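Local coordinates for DR2417 (Deinococcus radiodurans, PDB 4XWW), which probably degrades and matures RNA as a homodimeric metallo-beta-lactamase-fold nuclease that trims strands in the 5'-to-3' direction and may also cut internally, at residues A[480-494]-A[510-522]. Residues are numbered along the deposited sequence; the frame is centred on the assembly and turned at random.
Sequences LILTAVLHPTPHVEV and IRRVALEAVEQGL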
loop_
_atom_site.group_PDB
_atom_site.type_symbol
_atom_site.label_atom_id
_atom_site.label_comp_id
_atom_site.label_asym_id
_atom_site.label_seq_id
_atom_site.Cartn_x
_atom_site.Cartn_y
_atom_site.Cartn_z
ATOM N N LEU A 480 -15.912 -22.196 7.423
ATOM C CA LEU A 480 -17.046 -23.065 7.698
ATOM C C LEU A 480 -16.562 -24.311 8.419
ATOM O O LEU A 480 -15.801 -25.104 7.862
ATOM C CB LEU A 480 -17.770 -23.444 6.407
ATOM C CG LEU A 480 -18.936 -22.518 6.071
ATOM C CD1 LEU A 480 -19.612 -22.917 4.769
ATOM C CD2 LEU A 480 -19.913 -22.570 7.221
ATOM N N ILE A 481 -16.981 -24.472 9.667
ATOM C CA ILE A 481 -16.669 -25.692 10.388
ATOM C C ILE A 481 -17.868 -26.642 10.344
ATOM O O ILE A 481 -18.930 -26.369 10.909
ATOM C CB ILE A 481 -16.239 -25.403 11.849
ATOM C CG1 ILE A 481 -16.436 -26.639 12.732
ATOM C CG2 ILE A 481 -16.951 -24.190 12.405
ATOM C CD1 ILE A 481 -15.192 -27.486 12.848
ATOM N N LEU A 482 -17.690 -27.748 9.629
ATOM C CA LEU A 482 -18.728 -28.755 9.487
ATOM C C LEU A 482 -18.424 -29.949 10.363
ATOM O O LEU A 482 -17.432 -30.640 10.157
ATOM C CB LEU A 482 -18.846 -29.222 8.039
ATOM C CG LEU A 482 -18.652 -28.219 6.910
ATOM C CD1 LEU A 482 -17.911 -28.907 5.785
ATOM C CD2 LEU A 482 -19.993 -27.714 6.428
ATOM N N THR A 483 -19.280 -30.209 11.338
ATOM C CA THR A 483 -19.096 -31.390 12.161
ATOM C C THR A 483 -20.236 -32.372 11.927
ATOM O O THR A 483 -21.407 -32.009 12.006
ATOM C CB THR A 483 -18.992 -31.031 13.652
ATOM O OG1 THR A 483 -20.065 -31.642 14.376
ATOM C CG2 THR A 483 -19.020 -29.513 13.843
ATOM N N ALA A 484 -19.883 -33.614 11.616
ATOM C CA ALA A 484 -20.878 -34.659 11.412
ATOM C C ALA A 484 -21.111 -35.423 12.704
ATOM O O ALA A 484 -20.165 -35.903 13.325
ATOM C CB ALA A 484 -20.442 -35.606 10.306
ATOM N N VAL A 485 -22.373 -35.525 13.110
ATOM C CA VAL A 485 -22.734 -36.298 14.295
ATOM C C VAL A 485 -23.495 -37.554 13.884
ATOM O O VAL A 485 -24.570 -37.477 13.296
ATOM C CB VAL A 485 -23.582 -35.478 15.281
ATOM C CG1 VAL A 485 -23.631 -36.171 16.638
ATOM C CG2 VAL A 485 -23.019 -34.069 15.418
ATOM N N LEU A 486 -22.927 -38.708 14.207
ATOM C CA LEU A 486 -23.427 -39.990 13.725
ATOM C C LEU A 486 -24.681 -40.469 14.449
ATOM O O LEU A 486 -25.485 -41.207 13.880
ATOM C CB LEU A 486 -22.326 -41.051 13.846
ATOM C CG LEU A 486 -21.396 -41.266 12.649
ATOM C CD1 LEU A 486 -21.059 -39.958 11.949
ATOM C CD2 LEU A 486 -20.121 -41.976 13.084
ATOM N N HIS A 487 -24.851 -40.049 15.699
ATOM C CA HIS A 487 -25.920 -40.591 16.529
ATOM C C HIS A 487 -26.867 -39.530 17.097
ATOM O O HIS A 487 -26.467 -38.384 17.309
ATOM C CB HIS A 487 -25.311 -41.420 17.663
ATOM C CG HIS A 487 -24.614 -42.656 17.188
ATOM N ND1 HIS A 487 -25.286 -43.824 16.895
ATOM C CD2 HIS A 487 -23.306 -42.902 16.940
ATOM C CE1 HIS A 487 -24.421 -44.737 16.495
ATOM N NE2 HIS A 487 -23.212 -44.204 16.513
ATOM N N PRO A 488 -28.137 -39.906 17.325
ATOM C CA PRO A 488 -28.741 -41.205 16.995
ATOM C C PRO A 488 -28.784 -41.476 15.489
ATOM O O PRO A 488 -28.382 -42.549 15.033
ATOM C CB PRO A 488 -30.159 -41.083 17.564
ATOM C CG PRO A 488 -30.045 -40.069 18.643
ATOM C CD PRO A 488 -29.048 -39.075 18.128
ATOM N N THR A 489 -29.251 -40.491 14.736
ATOM C CA THR A 489 -29.297 -40.562 13.282
ATOM C C THR A 489 -28.333 -39.511 12.738
ATOM O O THR A 489 -28.330 -38.380 13.230
ATOM C CB THR A 489 -30.734 -40.324 12.762
ATOM O OG1 THR A 489 -31.612 -41.311 13.319
ATOM C CG2 THR A 489 -30.796 -40.390 11.243
ATOM N N PRO A 490 -27.499 -39.875 11.745
ATOM C CA PRO A 490 -26.462 -38.937 11.297
ATOM C C PRO A 490 -27.034 -37.592 10.868
ATOM O O PRO A 490 -28.063 -37.544 10.196
ATOM C CB PRO A 490 -25.819 -39.656 10.106
ATOM C CG PRO A 490 -26.122 -41.086 10.313
ATOM C CD PRO A 490 -27.466 -41.130 10.974
ATOM N N HIS A 491 -26.373 -36.516 11.280
ATOM C CA HIS A 491 -26.769 -35.166 10.907
ATOM C C HIS A 491 -25.531 -34.283 10.907
ATOM O O HIS A 491 -24.519 -34.621 11.523
ATOM C CB HIS A 491 -27.845 -34.617 11.853
ATOM C CG HIS A 491 -27.479 -34.683 13.303
ATOM N ND1 HIS A 491 -27.265 -35.870 13.969
ATOM C CD2 HIS A 491 -27.313 -33.702 14.227
ATOM C CE1 HIS A 491 -26.970 -35.621 15.233
ATOM N NE2 HIS A 491 -26.992 -34.312 15.412
ATOM N N VAL A 492 -25.599 -33.160 10.204
ATOM C CA VAL A 492 -24.426 -32.309 10.045
ATOM C C VAL A 492 -24.633 -30.954 10.715
ATOM O O VAL A 492 -25.726 -30.392 10.676
ATOM C CB VAL A 492 -24.081 -32.113 8.554
ATOM C CG1 VAL A 492 -22.844 -31.244 8.394
ATOM C CG2 VAL A 492 -23.868 -33.460 7.890
ATOM N N GLU A 493 -23.581 -30.437 11.337
ATOM C CA GLU A 493 -23.655 -29.150 12.009
ATOM C C GLU A 493 -22.743 -28.115 11.346
ATOM O O GLU A 493 -21.572 -28.382 11.076
ATOM C CB GLU A 493 -23.305 -29.306 13.485
ATOM C CG GLU A 493 -24.358 -30.055 14.282
ATOM C CD GLU A 493 -24.803 -29.283 15.502
ATOM O OE1 GLU A 493 -23.974 -29.083 16.415
ATOM O OE2 GLU A 493 -25.978 -28.862 15.543
ATOM N N VAL A 494 -23.295 -26.931 11.090
ATOM C CA VAL A 494 -22.582 -25.880 10.370
ATOM C C VAL A 494 -22.339 -24.635 11.223
ATOM O O VAL A 494 -23.274 -24.052 11.770
ATOM C CB VAL A 494 -23.352 -25.463 9.100
ATOM C CG1 VAL A 494 -22.795 -24.167 8.528
ATOM C CG2 VAL A 494 -23.312 -26.573 8.064
ATOM N N ILE A 510 -26.078 -26.700 2.621
ATOM C CA ILE A 510 -24.741 -27.166 2.971
ATOM C C ILE A 510 -24.807 -28.463 3.790
ATOM O O ILE A 510 -24.032 -29.395 3.561
ATOM C CB ILE A 510 -23.969 -26.087 3.753
ATOM C CG1 ILE A 510 -23.693 -24.880 2.849
ATOM C CG2 ILE A 510 -22.669 -26.644 4.300
ATOM C CD1 ILE A 510 -23.106 -23.684 3.576
ATOM N N ARG A 511 -25.749 -28.520 4.729
ATOM C CA ARG A 511 -25.963 -29.718 5.537
ATOM C C ARG A 511 -26.206 -30.965 4.698
ATOM O O ARG A 511 -25.571 -31.995 4.922
ATOM C CB ARG A 511 -27.151 -29.525 6.481
ATOM C CG ARG A 511 -26.797 -29.012 7.860
ATOM C CD ARG A 511 -27.910 -29.347 8.835
ATOM N NE ARG A 511 -28.620 -28.164 9.306
ATOM C CZ ARG A 511 -28.365 -27.550 10.457
ATOM N NH1 ARG A 511 -29.065 -26.479 10.806
ATOM N NH2 ARG A 511 -27.415 -28.006 11.261
ATOM N N ARG A 512 -27.125 -30.867 3.737
ATOM C CA ARG A 512 -27.549 -32.031 2.955
ATOM C C ARG A 512 -26.424 -32.580 2.088
ATOM O O ARG A 512 -26.308 -33.791 1.907
ATOM C CB ARG A 512 -28.760 -31.698 2.072
ATOM C CG ARG A 512 -28.441 -30.948 0.775
ATOM C CD ARG A 512 -29.475 -31.214 -0.307
ATOM N NE ARG A 512 -30.770 -31.573 0.260
ATOM C CZ ARG A 512 -31.630 -30.702 0.778
ATOM N NH1 ARG A 512 -31.336 -29.408 0.811
ATOM N NH2 ARG A 512 -32.782 -31.129 1.276
ATOM N N VAL A 513 -25.598 -31.686 1.553
ATOM C CA VAL A 513 -24.503 -32.089 0.687
ATOM C C VAL A 513 -23.465 -32.822 1.524
ATOM O O VAL A 513 -22.946 -33.867 1.125
ATOM C CB VAL A 513 -23.869 -30.880 -0.029
ATOM C CG1 VAL A 513 -22.652 -31.308 -0.828
ATOM C CG2 VAL A 513 -24.899 -30.215 -0.936
ATOM N N ALA A 514 -23.189 -32.273 2.701
ATOM C CA ALA A 514 -22.304 -32.915 3.656
ATOM C C ALA A 514 -22.882 -34.252 4.108
ATOM O O ALA A 514 -22.188 -35.266 4.104
ATOM C CB ALA A 514 -22.069 -32.009 4.850
ATOM N N LEU A 515 -24.161 -34.244 4.475
ATOM C CA LEU A 515 -24.824 -35.426 5.026
ATOM C C LEU A 515 -24.827 -36.603 4.060
ATOM O O LEU A 515 -24.525 -37.728 4.454
ATOM C CB LEU A 515 -26.263 -35.095 5.428
ATOM C CG LEU A 515 -26.977 -36.163 6.257
ATOM C CD1 LEU A 515 -26.305 -36.302 7.610
ATOM C CD2 LEU A 515 -28.451 -35.836 6.414
ATOM N N GLU A 516 -25.180 -36.339 2.803
ATOM C CA GLU A 516 -25.199 -37.379 1.781
ATOM C C GLU A 516 -23.845 -38.073 1.731
ATOM O O GLU A 516 -23.777 -39.295 1.676
ATOM C CB GLU A 516 -25.558 -36.800 0.411
ATOM N N ALA A 517 -22.775 -37.285 1.792
ATOM C CA ALA A 517 -21.418 -37.819 1.816
ATOM C C ALA A 517 -21.162 -38.641 3.077
ATOM O O ALA A 517 -20.489 -39.671 3.025
ATOM C CB ALA A 517 -20.404 -36.691 1.704
ATOM N N VAL A 518 -21.691 -38.181 4.207
ATOM C CA VAL A 518 -21.584 -38.931 5.454
ATOM C C VAL A 518 -22.343 -40.247 5.334
ATOM O O VAL A 518 -21.794 -41.316 5.598
ATOM C CB VAL A 518 -22.140 -38.139 6.659
ATOM C CG1 VAL A 518 -21.941 -38.927 7.949
ATOM C CG2 VAL A 518 -21.475 -36.779 6.762
ATOM N N GLU A 519 -23.606 -40.157 4.925
ATOM C CA GLU A 519 -24.466 -41.327 4.761
ATOM C C GLU A 519 -23.970 -42.267 3.667
ATOM O O GLU A 519 -23.933 -43.482 3.858
ATOM C CB GLU A 519 -25.901 -40.896 4.450
ATOM C CG GLU A 519 -26.680 -40.374 5.641
ATOM C CD GLU A 519 -27.989 -39.732 5.231
ATOM O OE1 GLU A 519 -28.190 -39.520 4.016
ATOM O OE2 GLU A 519 -28.817 -39.438 6.119
ATOM N N GLN A 520 -23.603 -41.709 2.516
ATOM C CA GLN A 520 -23.107 -42.523 1.411
ATOM C C GLN A 520 -21.779 -43.152 1.796
ATOM O O GLN A 520 -21.506 -44.306 1.461
ATOM C CB GLN A 520 -22.955 -41.690 0.133
ATOM C CG GLN A 520 -22.483 -42.474 -1.079
ATOM C CD GLN A 520 -23.404 -43.629 -1.427
ATOM O OE1 GLN A 520 -24.586 -43.627 -1.081
ATOM N NE2 GLN A 520 -22.860 -44.629 -2.111
ATOM N N GLY A 521 -20.966 -42.388 2.517
ATOM C CA GLY A 521 -19.686 -42.869 2.998
ATOM C C GLY A 521 -19.804 -43.986 4.020
ATOM O O GLY A 521 -18.913 -44.823 4.131
ATOM N N LEU A 522 -20.893 -43.998 4.783
ATOM C CA LEU A 522 -21.110 -45.066 5.753
ATOM C C LEU A 522 -21.675 -46.299 5.050
ATOM O O LEU A 522 -21.377 -47.434 5.428
ATOM C CB LEU A 522 -22.044 -44.603 6.879
ATOM C CG LEU A 522 -21.502 -43.526 7.823
ATOM C CD1 LEU A 522 -22.559 -43.096 8.829
ATOM C CD2 LEU A 522 -20.243 -44.005 8.533
#
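Val492 sits down on the helix 510-522 between Arg511, Ala514, Leu515 and Val518. Its two methyls divide the work: CG1, anti to the backbone N (chi1 -179°), lies 3.7 Å from Ala514 CB, while CG2 drops onto the helix backbone, 3.5 Å from Leu515 N. Leu515 starts off along the flank of the helix, but its CD1 swings in under strand 491-494 and comes within 3.5 Å of His491 CA, close by the carbonyl of Pro490. On the other flank of Val492, Ile510 spreads its branches. CG2 touches both Leu482 CD2, at 3.6 Å, and Val494 CG2; those two side chains each cross that of Ile510 at about a right angle. Its CD1 meets Leu480 CD1 tip to tip. Farther along, Val518 takes Ala484 on CG2, and Leu522 closes the far end against Leu486 and the Pro490 ring. The single hydrogen bond across the interface is polar trim at the edge: Arg511, its chain bent at chi3 (-112°), lays its aliphatic part past Val492 O and turns back so that NH2 donates to that oxygen at 3.0 Å. The bond is nearly straight (174°) and lies in the guanidinium plane.

This is the interface of a two-layer alpha/beta sandwich in the C-terminal domain of RNase J: one face of the hairpin 479-485/491-497 packs on helix 504-523, with alternate residues of each strand facing it. Where the turn runs into the second strand, His491 ND1 donates to Thr489 O at 2.8 Å. Strand 552-556 adds itself parallel to 479-485, and Phe542 and Val539 of helix 528-547 back Ile510 and Ala514. On the far face of the sheet, Ile481 and Glu493 pack on Ile554 and Met556 of the second subunit, which places this hairpin at the dimer interface.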